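Local atomic coordinates of ferric uptake regulation protein (Pseudomonas aeruginosa, PDB entry 1MZB), a protein that probably represses iron-uptake genes by binding DNA through a winged-helix domain when its regulatory metal sites are occupied. Residues Q32-A43 with H72-A84. Numbering follows the deposited sequence.
Sequences QRHMSAEDVYKA and HNFDGGHAVFELA. With ZN (zinc ion), chain D; ZN (zinc ion), chain C.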
loop_
_atom_site.group_PDB
_atom_site.type_symbol
_atom_site.label_atom_id
_atom_site.label_comp_id
_atom_site.label_asym_id
_atom_site.label_seq_id
_atom_site.Cartn_x
_atom_site.Cartn_y
_atom_site.Cartn_z
ATOM N N GLN A 32 11.756 -9.424 6.945
ATOM C CA GLN A 32 12.387 -8.530 5.982
ATOM C C GLN A 32 11.430 -8.262 4.822
ATOM O O GLN A 32 10.930 -9.192 4.168
ATOM C CB GLN A 32 13.690 -9.155 5.472
ATOM C CG GLN A 32 14.636 -9.606 6.591
ATOM C CD GLN A 32 15.963 -10.141 6.074
ATOM O OE1 GLN A 32 16.734 -9.413 5.438
ATOM N NE2 GLN A 32 16.235 -11.419 6.339
ATOM N N ARG A 33 11.171 -6.984 4.568
ATOM C CA ARG A 33 10.264 -6.595 3.501
ATOM C C ARG A 33 10.984 -6.611 2.139
ATOM O O ARG A 33 10.370 -6.915 1.099
ATOM C CB ARG A 33 9.709 -5.192 3.781
ATOM C CG ARG A 33 9.321 -4.936 5.243
ATOM C CD ARG A 33 8.412 -3.719 5.346
ATOM N NE ARG A 33 8.162 -3.309 6.727
ATOM C CZ ARG A 33 7.265 -2.388 7.078
ATOM N NH1 ARG A 33 6.532 -1.787 6.142
ATOM N NH2 ARG A 33 7.105 -2.060 8.359
ATOM N N HIS A 34 12.283 -6.302 2.175
ATOM C CA HIS A 34 13.126 -6.236 0.979
ATOM C C HIS A 34 14.282 -7.234 1.024
ATOM O O HIS A 34 15.412 -6.916 1.397
ATOM C CB HIS A 34 13.672 -4.821 0.813
ATOM C CG HIS A 34 12.609 -3.771 0.890
ATOM N ND1 HIS A 34 12.318 -3.131 2.071
ATOM C CD2 HIS A 34 11.743 -3.362 -0.073
ATOM C CE1 HIS A 34 11.283 -2.354 1.813
ATOM N NE2 HIS A 34 10.895 -2.453 0.523
ATOM N N MET A 35 13.988 -8.439 0.578
ATOM C CA MET A 35 14.955 -9.499 0.593
ATOM C C MET A 35 15.813 -9.666 -0.658
ATOM O O MET A 35 15.347 -9.545 -1.787
ATOM C CB MET A 35 14.246 -10.818 0.860
ATOM C CG MET A 35 13.718 -10.971 2.310
ATOM S SD MET A 35 13.021 -12.602 2.565
ATOM C CE MET A 35 11.875 -12.626 1.313
ATOM N N SER A 36 17.071 -9.990 -0.413
ATOM C CA SER A 36 17.997 -10.318 -1.482
ATOM C C SER A 36 17.808 -11.810 -1.793
ATOM O O SER A 36 17.110 -12.554 -1.050
ATOM C CB SER A 36 19.441 -10.113 -1.011
ATOM O OG SER A 36 19.789 -11.141 -0.102
ATOM N N ALA A 37 18.426 -12.269 -2.877
ATOM C CA ALA A 37 18.369 -13.695 -3.231
ATOM C C ALA A 37 18.960 -14.542 -2.100
ATOM O O ALA A 37 18.441 -15.612 -1.764
ATOM C CB ALA A 37 19.140 -13.955 -4.545
ATOM N N GLU A 38 20.032 -14.051 -1.483
ATOM C CA GLU A 38 20.666 -14.762 -0.370
ATOM C C GLU A 38 19.758 -14.826 0.859
ATOM O O GLU A 38 19.738 -15.851 1.572
ATOM C CB GLU A 38 21.996 -14.083 0.012
ATOM C CG GLU A 38 23.161 -14.506 -0.888
ATOM C CD GLU A 38 24.469 -13.955 -0.353
ATOM O OE1 GLU A 38 24.905 -14.454 0.719
ATOM O OE2 GLU A 38 25.029 -13.026 -0.999
ATOM N N ASP A 39 19.033 -13.733 1.127
ATOM C CA ASP A 39 18.099 -13.718 2.261
ATOM C C ASP A 39 17.045 -14.794 2.042
ATOM O O ASP A 39 16.683 -15.513 2.980
ATOM C CB ASP A 39 17.382 -12.371 2.411
ATOM C CG ASP A 39 18.310 -11.220 2.832
ATOM O OD1 ASP A 39 19.293 -11.456 3.585
ATOM O OD2 ASP A 39 18.033 -10.066 2.416
ATOM N N VAL A 40 16.529 -14.899 0.816
ATOM C CA VAL A 40 15.518 -15.927 0.538
ATOM C C VAL A 40 16.135 -17.314 0.742
ATOM O O VAL A 40 15.561 -18.184 1.449
ATOM C CB VAL A 40 14.941 -15.777 -0.904
ATOM C CG1 VAL A 40 13.959 -16.903 -1.209
ATOM C CG2 VAL A 40 14.232 -14.439 -1.057
ATOM N N TYR A 41 17.294 -17.538 0.132
ATOM C CA TYR A 41 18.023 -18.817 0.262
ATOM C C TYR A 41 18.287 -19.201 1.729
ATOM O O TYR A 41 18.021 -20.362 2.162
ATOM C CB TYR A 41 19.361 -18.707 -0.510
ATOM C CG TYR A 41 20.320 -19.834 -0.255
ATOM C CD1 TYR A 41 20.117 -21.087 -0.820
ATOM C CD2 TYR A 41 21.438 -19.644 0.563
ATOM C CE1 TYR A 41 21.025 -22.142 -0.579
ATOM C CE2 TYR A 41 22.338 -20.682 0.812
ATOM C CZ TYR A 41 22.123 -21.921 0.243
ATOM O OH TYR A 41 23.000 -22.944 0.541
ATOM N N LYS A 42 18.776 -18.244 2.510
ATOM C CA LYS A 42 19.066 -18.492 3.921
ATOM C C LYS A 42 17.789 -18.837 4.680
ATOM O O LYS A 42 17.792 -19.758 5.517
ATOM C CB LYS A 42 19.727 -17.284 4.569
ATOM C CG LYS A 42 21.194 -17.110 4.159
ATOM C CD LYS A 42 21.706 -15.735 4.574
ATOM C CE LYS A 42 23.146 -15.509 4.123
ATOM N NZ LYS A 42 23.609 -14.135 4.469
ATOM N N ALA A 43 16.712 -18.101 4.408
ATOM C CA ALA A 43 15.422 -18.387 5.074
ATOM C C ALA A 43 14.987 -19.799 4.720
ATOM O O ALA A 43 14.526 -20.556 5.585
ATOM C CB ALA A 43 14.365 -17.401 4.632
ATOM N N HIS A 72 14.738 -4.169 -7.198
ATOM C CA HIS A 72 15.234 -2.842 -6.901
ATOM C C HIS A 72 16.705 -2.982 -6.475
ATOM O O HIS A 72 17.114 -4.037 -6.040
ATOM C CB HIS A 72 14.501 -2.258 -5.683
ATOM C CG HIS A 72 13.106 -1.777 -5.958
ATOM N ND1 HIS A 72 11.999 -2.367 -5.386
ATOM C CD2 HIS A 72 12.654 -0.688 -6.618
ATOM C CE1 HIS A 72 10.924 -1.658 -5.677
ATOM N NE2 HIS A 72 11.291 -0.630 -6.420
ATOM N N ASN A 73 17.490 -1.922 -6.647
ATOM C CA ASN A 73 18.882 -1.967 -6.182
ATOM C C ASN A 73 18.991 -0.637 -5.447
ATOM O O ASN A 73 19.179 0.433 -6.058
ATOM C CB ASN A 73 19.870 -2.015 -7.331
ATOM C CG ASN A 73 21.279 -2.200 -6.843
ATOM O OD1 ASN A 73 21.629 -1.687 -5.780
ATOM N ND2 ASN A 73 22.094 -2.951 -7.597
ATOM N N PHE A 74 18.845 -0.688 -4.135
ATOM C CA PHE A 74 18.879 0.544 -3.345
ATOM C C PHE A 74 20.241 1.015 -2.859
ATOM O O PHE A 74 20.455 2.231 -2.719
ATOM C CB PHE A 74 17.979 0.402 -2.110
ATOM C CG PHE A 74 16.524 0.130 -2.436
ATOM C CD1 PHE A 74 15.786 1.032 -3.203
ATOM C CD2 PHE A 74 15.878 -0.982 -1.889
ATOM C CE1 PHE A 74 14.388 0.827 -3.415
ATOM C CE2 PHE A 74 14.505 -1.193 -2.100
ATOM C CZ PHE A 74 13.764 -0.293 -2.854
ATOM N N ASP A 75 21.156 0.089 -2.592
ATOM C CA ASP A 75 22.462 0.528 -2.100
ATOM C C ASP A 75 23.519 0.420 -3.172
ATOM O O ASP A 75 24.689 0.711 -2.919
ATOM C CB ASP A 75 22.865 -0.227 -0.823
ATOM C CG ASP A 75 23.231 -1.694 -1.059
ATOM O OD1 ASP A 75 23.324 -2.165 -2.225
ATOM O OD2 ASP A 75 23.450 -2.396 -0.036
ATOM N N GLY A 76 23.095 0.043 -4.385
ATOM C CA GLY A 76 24.026 -0.070 -5.494
ATOM C C GLY A 76 24.716 -1.420 -5.638
ATOM O O GLY A 76 25.063 -1.830 -6.749
ATOM N N GLY A 77 24.855 -2.137 -4.524
ATOM C CA GLY A 77 25.579 -3.386 -4.538
ATOM C C GLY A 77 24.806 -4.687 -4.434
ATOM O O GLY A 77 25.417 -5.757 -4.574
ATOM N N HIS A 78 23.504 -4.628 -4.164
ATOM C CA HIS A 78 22.738 -5.892 -4.181
ATOM C C HIS A 78 21.307 -5.653 -4.627
ATOM O O HIS A 78 20.772 -4.559 -4.472
ATOM C CB HIS A 78 22.773 -6.642 -2.846
ATOM C CG HIS A 78 21.790 -6.151 -1.839
ATOM N ND1 HIS A 78 22.050 -5.136 -0.952
ATOM C CD2 HIS A 78 20.523 -6.567 -1.570
ATOM C CE1 HIS A 78 20.972 -4.962 -0.163
ATOM N NE2 HIS A 78 20.003 -5.799 -0.496
ATOM N N ALA A 79 20.711 -6.687 -5.218
ATOM C CA ALA A 79 19.348 -6.589 -5.720
ATOM C C ALA A 79 18.387 -7.017 -4.621
ATOM O O ALA A 79 18.680 -7.963 -3.913
ATOM C CB ALA A 79 19.176 -7.510 -6.891
ATOM N N VAL A 80 17.269 -6.306 -4.500
ATOM C CA VAL A 80 16.244 -6.626 -3.532
ATOM C C VAL A 80 15.042 -7.078 -4.347
ATOM O O VAL A 80 14.775 -6.477 -5.369
ATOM C CB VAL A 80 15.856 -5.366 -2.750
ATOM C CG1 VAL A 80 14.448 -5.466 -2.208
ATOM C CG2 VAL A 80 16.869 -5.174 -1.625
ATOM N N PHE A 81 14.311 -8.105 -3.889
ATOM C CA PHE A 81 13.142 -8.556 -4.642
ATOM C C PHE A 81 11.957 -8.443 -3.700
ATOM O O PHE A 81 12.056 -8.877 -2.562
ATOM C CB PHE A 81 13.306 -10.013 -5.066
ATOM C CG PHE A 81 14.410 -10.238 -6.064
ATOM C CD1 PHE A 81 15.724 -10.451 -5.648
ATOM C CD2 PHE A 81 14.134 -10.260 -7.435
ATOM C CE1 PHE A 81 16.765 -10.698 -6.606
ATOM C CE2 PHE A 81 15.149 -10.501 -8.384
ATOM C CZ PHE A 81 16.466 -10.724 -7.971
ATOM N N GLU A 82 10.867 -7.844 -4.142
ATOM C CA GLU A 82 9.702 -7.734 -3.260
ATOM C C GLU A 82 8.466 -7.972 -4.094
ATOM O O GLU A 82 8.489 -7.791 -5.290
ATOM C CB GLU A 82 9.639 -6.363 -2.579
ATOM C CG GLU A 82 9.650 -5.157 -3.536
ATOM C CD GLU A 82 9.813 -3.813 -2.798
ATOM O OE1 GLU A 82 8.895 -3.400 -2.067
ATOM O OE2 GLU A 82 10.870 -3.173 -2.957
ATOM N N LEU A 83 7.406 -8.441 -3.466
ATOM C CA LEU A 83 6.192 -8.678 -4.209
ATOM C C LEU A 83 5.685 -7.396 -4.862
ATOM O O LEU A 83 5.935 -6.269 -4.388
ATOM C CB LEU A 83 5.130 -9.238 -3.273
ATOM C CG LEU A 83 5.497 -10.598 -2.704
ATOM C CD1 LEU A 83 4.467 -10.960 -1.629
ATOM C CD2 LEU A 83 5.527 -11.667 -3.842
ATOM N N ALA A 84 4.980 -7.582 -5.971
ATOM C CA ALA A 84 4.399 -6.486 -6.716
ATOM C C ALA A 84 2.952 -6.346 -6.226
ATOM O O ALA A 84 2.475 -5.234 -6.008
ATOM C CB ALA A 84 4.432 -6.797 -8.230
HETATM ZN ZN ZN D . 23.860 -4.254 -0.313
HETATM ZN ZN ZN C . 9.504 -1.913 -0.810
HETATM O O HOH W 1 7.974 -8.982 -0.211
HETATM O O HOH W 2 18.086 -6.231 1.266
HETATM O O HOH W 3 19.824 -10.403 -4.537
#
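A zinc site joins the loop of H34 to strand 80-83: H34 NE2 binds the metal at 2.0 Å, E82 OE1 likewise at 2.0 Å, and H91 and E102 complete the four ligands. The two side chains reach the zinc alongside each other, their imidazole and carboxylate planes 73° apart. Each suits a divalent cation, histidine offering a neutral nitrogen and glutamate a charge that would offset the metal's. The second carboxylate oxygen, E82 OE2, lies at the imidazole edge near CD2 and takes a weak hydrogen bond from H72 ND1. F74, a flat aromatic, turns its ring edge to the H34 face, planes at 87°, an edge-to-face (T-shaped) pair.

Strands 69-72 and 80-83 form the antiparallel hairpin, the wing of the winged-helix fold, and the contact ties it to the start of helix 37-46. F81 N donates to M35 O at 2.8 Å. One residue on, S36 is the N-cap: serine is short, and chi1 of 73° turns its OG to accept from D39 N, while D39 OD2 takes S36 N at 3.0 Å, a capping box. Near the hairpin turn, D75 OD2, an anionic oxygen, and H78 ND1 hold a second zinc; H78's other nitrogen, NE2, meets water 2 (2.6 Å), which reaches H34 O, and water 3 joins A37 N to A79 O.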